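Local coordinates for protein HOBA (Helicobacter pylori, PDB 2UVP) that promotes initiation of chromosomal DNA replication by increasing the binding of the initiator DnaA to the oriC region, at residues Gln21-Leu32 / Ser159-Leu168. Residues are numbered along the deposited sequence; the frame is centred on the assembly and turned at random.
Sequences QGEFIAQQSGWL and SLLDYKLLQL
Trp31 and Lys164 meet where the chain leaving helix 10-28 passes the start of helix 161-180; the backbones stay apart, Ile25 CA lying 7.8 Å from Leu160 CA, and a type I turn from Gln28 to Trp31 brings the indole round to the second helix. Lys164, extended beyond CG, runs over one indole face, its CD 3.7 Å from the six-membered ring centroid and 11° off the normal, a CH-pi contact. Its NZ, 4.5 Å from the five-membered ring centroid, makes an off-centre cation-pi contact and a salt bridge to Asp158, while Leu32 CB backs the opposite face. At the indole edge, Trp31 NE1 donates to Gln167 OE1 (2.8 Å, N-H...O 160°); the acceptor is near the ring plane, yet NE1 stands 42° out of the carbonyl plane, missing a lone pair. Gln167 NE2 reaches a water shared with Ser29 O and Leu32 N. Toward the helix start, Leu160 CD1 touches both Phe24 CE2 (3.6 Å) and Gln28 CB (3.5 Å), and Ile25 CD1 rests against the Tyr163 phenol. Packed on both faces, its N-H bonded, the indole is probably held in position and rotation, which would help tie the N-terminal helical arm to the alpha/beta domain; its pi cloud and Asp158 probably stabilise the lysine's charge.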
loop_
_atom_site.group_PDB
_atom_site.type_symbol
_atom_site.label_atom_id
_atom_site.label_comp_id
_atom_site.label_asym_id
_atom_site.label_seq_id
_atom_site.Cartn_x
_atom_site.Cartn_y
_atom_site.Cartn_z
ATOM N N GLN A 21 8.469 -9.872 -32.745
ATOM C CA GLN A 21 8.335 -8.897 -31.665
ATOM C C GLN A 21 9.387 -7.786 -31.818
ATOM O O GLN A 21 9.082 -6.589 -31.740
ATOM C CB GLN A 21 8.491 -9.622 -30.317
ATOM C CG GLN A 21 8.194 -8.772 -29.097
ATOM C CD GLN A 21 8.577 -9.513 -27.832
ATOM O OE1 GLN A 21 9.651 -10.123 -27.751
ATOM N NE2 GLN A 21 7.715 -9.442 -26.830
ATOM N N GLY A 22 10.624 -8.192 -32.069
ATOM C CA GLY A 22 11.723 -7.239 -32.171
ATOM C C GLY A 22 11.593 -6.432 -33.459
ATOM O O GLY A 22 11.895 -5.254 -33.480
ATOM N N GLU A 23 11.108 -7.070 -34.528
ATOM C CA GLU A 23 10.948 -6.375 -35.811
ATOM C C GLU A 23 9.911 -5.263 -35.719
ATOM O O GLU A 23 10.111 -4.161 -36.248
ATOM C CB GLU A 23 10.645 -7.383 -36.941
ATOM C CG GLU A 23 11.891 -8.204 -37.301
ATOM C CD GLU A 23 11.689 -9.200 -38.457
ATOM O OE1 GLU A 23 10.554 -9.299 -38.982
ATOM O OE2 GLU A 23 12.679 -9.889 -38.818
ATOM N N PHE A 24 8.832 -5.512 -34.983
ATOM C CA PHE A 24 7.802 -4.499 -34.814
ATOM C C PHE A 24 8.304 -3.351 -33.928
ATOM O O PHE A 24 8.069 -2.181 -34.240
ATOM C CB PHE A 24 6.496 -5.114 -34.297
ATOM C CG PHE A 24 5.326 -4.170 -34.332
ATOM C CD1 PHE A 24 4.923 -3.565 -35.528
ATOM C CD2 PHE A 24 4.605 -3.896 -33.164
ATOM C CE1 PHE A 24 3.822 -2.678 -35.556
ATOM C CE2 PHE A 24 3.491 -3.026 -33.185
ATOM C CZ PHE A 24 3.104 -2.417 -34.384
ATOM N N ILE A 25 9.020 -3.687 -32.844
ATOM C CA ILE A 25 9.664 -2.642 -32.030
ATOM C C ILE A 25 10.526 -1.737 -32.901
ATOM O O ILE A 25 10.447 -0.500 -32.807
ATOM C CB ILE A 25 10.474 -3.260 -30.869
ATOM C CG1 ILE A 25 9.469 -3.772 -29.811
ATOM C CG2 ILE A 25 11.488 -2.235 -30.268
ATOM C CD1 ILE A 25 10.072 -4.787 -28.806
ATOM N N ALA A 26 11.332 -2.353 -33.764
ATOM C CA ALA A 26 12.250 -1.601 -34.624
ATOM C C ALA A 26 11.428 -0.716 -35.568
ATOM O O ALA A 26 11.711 0.487 -35.754
ATOM C CB ALA A 26 13.090 -2.572 -35.425
ATOM N N GLN A 27 10.401 -1.304 -36.160
ATOM C CA GLN A 27 9.595 -0.590 -37.162
ATOM C C GLN A 27 9.009 0.691 -36.583
ATOM O O GLN A 27 9.011 1.744 -37.225
ATOM C CB GLN A 27 8.469 -1.480 -37.652
ATOM C CG GLN A 27 7.653 -0.849 -38.764
ATOM C CD GLN A 27 6.466 -1.689 -39.131
ATOM O OE1 GLN A 27 6.520 -2.454 -40.105
ATOM N NE2 GLN A 27 5.393 -1.550 -38.391
ATOM N N GLN A 28 8.496 0.589 -35.363
ATOM C CA GLN A 28 7.775 1.684 -34.719
ATOM C C GLN A 28 8.665 2.584 -33.886
ATOM O O GLN A 28 8.186 3.542 -33.272
ATOM C CB GLN A 28 6.653 1.105 -33.853
ATOM C CG GLN A 28 5.601 0.356 -34.695
ATOM C CD GLN A 28 4.998 1.255 -35.798
ATOM O OE1 GLN A 28 4.794 0.815 -36.947
ATOM N NE2 GLN A 28 4.736 2.512 -35.458
ATOM N N SER A 29 9.960 2.281 -33.898
ATOM C CA SER A 29 10.914 2.922 -32.997
ATOM C C SER A 29 11.118 4.421 -33.257
ATOM O O SER A 29 11.612 5.131 -32.381
ATOM C CB SER A 29 12.273 2.210 -33.066
ATOM O OG SER A 29 12.938 2.465 -34.299
ATOM N N GLY A 30 10.772 4.895 -34.462
ATOM C CA GLY A 30 10.896 6.329 -34.767
ATOM C C GLY A 30 9.614 7.123 -34.570
ATOM O O GLY A 30 9.525 8.269 -34.998
ATOM N N TRP A 31 8.645 6.547 -33.858
ATOM C CA TRP A 31 7.327 7.143 -33.686
ATOM C C TRP A 31 7.417 8.553 -33.085
ATOM O O TRP A 31 6.639 9.435 -33.441
ATOM C CB TRP A 31 6.435 6.240 -32.808
ATOM C CG TRP A 31 6.805 6.296 -31.351
ATOM C CD1 TRP A 31 7.795 5.588 -30.727
ATOM C CD2 TRP A 31 6.214 7.141 -30.341
ATOM N NE1 TRP A 31 7.851 5.936 -29.385
ATOM C CE2 TRP A 31 6.897 6.881 -29.126
ATOM C CE3 TRP A 31 5.172 8.087 -30.343
ATOM C CZ2 TRP A 31 6.565 7.526 -27.925
ATOM C CZ3 TRP A 31 4.838 8.737 -29.139
ATOM C CH2 TRP A 31 5.535 8.445 -27.949
ATOM N N LEU A 32 8.365 8.771 -32.176
ATOM C CA LEU A 32 8.417 10.061 -31.479
ATOM C C LEU A 32 8.866 11.206 -32.392
ATOM O O LEU A 32 8.516 12.349 -32.161
ATOM C CB LEU A 32 9.253 9.959 -30.198
ATOM C CG LEU A 32 9.141 11.088 -29.158
ATOM C CD1 LEU A 32 7.708 11.499 -28.875
ATOM C CD2 LEU A 32 9.862 10.581 -27.873
ATOM N N SER A 159 -0.480 -1.460 -29.109
ATOM C CA SER A 159 0.159 -2.600 -28.439
ATOM C C SER A 159 1.525 -2.220 -27.854
ATOM O O SER A 159 2.015 -2.940 -27.000
ATOM C CB SER A 159 0.311 -3.807 -29.351
ATOM O OG SER A 159 1.174 -3.505 -30.436
ATOM N N LEU A 160 2.124 -1.121 -28.346
ATOM C CA LEU A 160 3.430 -0.633 -27.859
ATOM C C LEU A 160 3.354 0.464 -26.798
ATOM O O LEU A 160 4.387 1.006 -26.384
ATOM C CB LEU A 160 4.353 -0.229 -29.034
ATOM C CG LEU A 160 4.617 -1.343 -30.059
ATOM C CD1 LEU A 160 5.476 -0.767 -31.198
ATOM C CD2 LEU A 160 5.342 -2.549 -29.450
ATOM N N LEU A 161 2.126 0.760 -26.341
ATOM C CA LEU A 161 1.901 1.823 -25.365
ATOM C C LEU A 161 2.862 1.749 -24.179
ATOM O O LEU A 161 3.439 2.766 -23.781
ATOM C CB LEU A 161 0.456 1.807 -24.870
ATOM C CG LEU A 161 0.198 2.872 -23.789
ATOM C CD1 LEU A 161 0.328 4.303 -24.371
ATOM C CD2 LEU A 161 -1.172 2.627 -23.148
ATOM N N ASP A 162 2.999 0.560 -23.594
ATOM C CA ASP A 162 3.813 0.435 -22.371
ATOM C C ASP A 162 5.266 0.898 -22.617
ATOM O O ASP A 162 5.844 1.594 -21.793
ATOM C CB ASP A 162 3.759 -0.999 -21.851
ATOM C CG ASP A 162 2.355 -1.408 -21.410
ATOM O OD1 ASP A 162 1.488 -0.517 -21.220
ATOM O OD2 ASP A 162 2.118 -2.622 -21.255
ATOM N N TYR A 163 5.848 0.520 -23.758
ATOM C CA TYR A 163 7.180 1.002 -24.093
ATOM C C TYR A 163 7.221 2.521 -24.283
ATOM O O TYR A 163 8.176 3.186 -23.844
ATOM C CB TYR A 163 7.637 0.364 -25.406
ATOM C CG TYR A 163 7.679 -1.155 -25.434
ATOM C CD1 TYR A 163 8.753 -1.848 -24.886
ATOM C CD2 TYR A 163 6.683 -1.877 -26.082
ATOM C CE1 TYR A 163 8.835 -3.250 -24.963
ATOM C CE2 TYR A 163 6.739 -3.278 -26.161
ATOM C CZ TYR A 163 7.818 -3.953 -25.597
ATOM O OH TYR A 163 7.894 -5.323 -25.725
ATOM N N LYS A 164 6.200 3.071 -24.935
ATOM C CA LYS A 164 6.150 4.505 -25.198
ATOM C C LYS A 164 6.084 5.289 -23.902
ATOM O O LYS A 164 6.695 6.348 -23.766
ATOM C CB LYS A 164 4.944 4.832 -26.091
ATOM C CG LYS A 164 5.096 4.222 -27.495
ATOM C CD LYS A 164 3.971 4.668 -28.481
ATOM C CE LYS A 164 4.215 3.928 -29.819
ATOM N NZ LYS A 164 3.170 4.219 -30.822
ATOM N N LEU A 165 5.364 4.749 -22.926
ATOM C CA LEU A 165 5.326 5.401 -21.614
ATOM C C LEU A 165 6.737 5.505 -21.004
ATOM O O LEU A 165 7.130 6.565 -20.536
ATOM C CB LEU A 165 4.351 4.687 -20.674
ATOM C CG LEU A 165 2.857 4.833 -21.030
ATOM C CD1 LEU A 165 2.018 3.928 -20.147
ATOM C CD2 LEU A 165 2.401 6.301 -20.899
ATOM N N LEU A 166 7.480 4.401 -21.007
ATOM C CA LEU A 166 8.869 4.413 -20.524
ATOM C C LEU A 166 9.702 5.431 -21.292
ATOM O O LEU A 166 10.517 6.163 -20.719
ATOM C CB LEU A 166 9.506 3.024 -20.644
ATOM C CG LEU A 166 8.873 1.901 -19.832
ATOM C CD1 LEU A 166 9.736 0.672 -19.993
ATOM C CD2 LEU A 166 8.786 2.288 -18.363
ATOM N N GLN A 167 9.507 5.445 -22.605
ATOM C CA GLN A 167 10.330 6.264 -23.468
ATOM C C GLN A 167 10.059 7.753 -23.180
ATOM O O GLN A 167 10.994 8.571 -23.085
ATOM C CB GLN A 167 10.038 5.911 -24.918
ATOM C CG GLN A 167 11.031 6.565 -25.854
ATOM C CD GLN A 167 10.704 6.301 -27.312
ATOM O OE1 GLN A 167 9.935 5.394 -27.638
ATOM N NE2 GLN A 167 11.240 7.150 -28.190
ATOM N N LEU A 168 8.786 8.100 -23.004
ATOM C CA LEU A 168 8.439 9.500 -22.672
ATOM C C LEU A 168 8.956 9.885 -21.286
ATOM O O LEU A 168 9.415 11.013 -21.075
ATOM C CB LEU A 168 6.933 9.718 -22.735
ATOM C CG LEU A 168 6.344 9.646 -24.155
ATOM C CD1 LEU A 168 4.840 9.486 -24.024
ATOM C CD2 LEU A 168 6.758 10.891 -25.031
HETATM O O HOH W 1 3.635 3.161 -33.026
HETATM O O HOH W 2 10.604 7.236 -31.031
#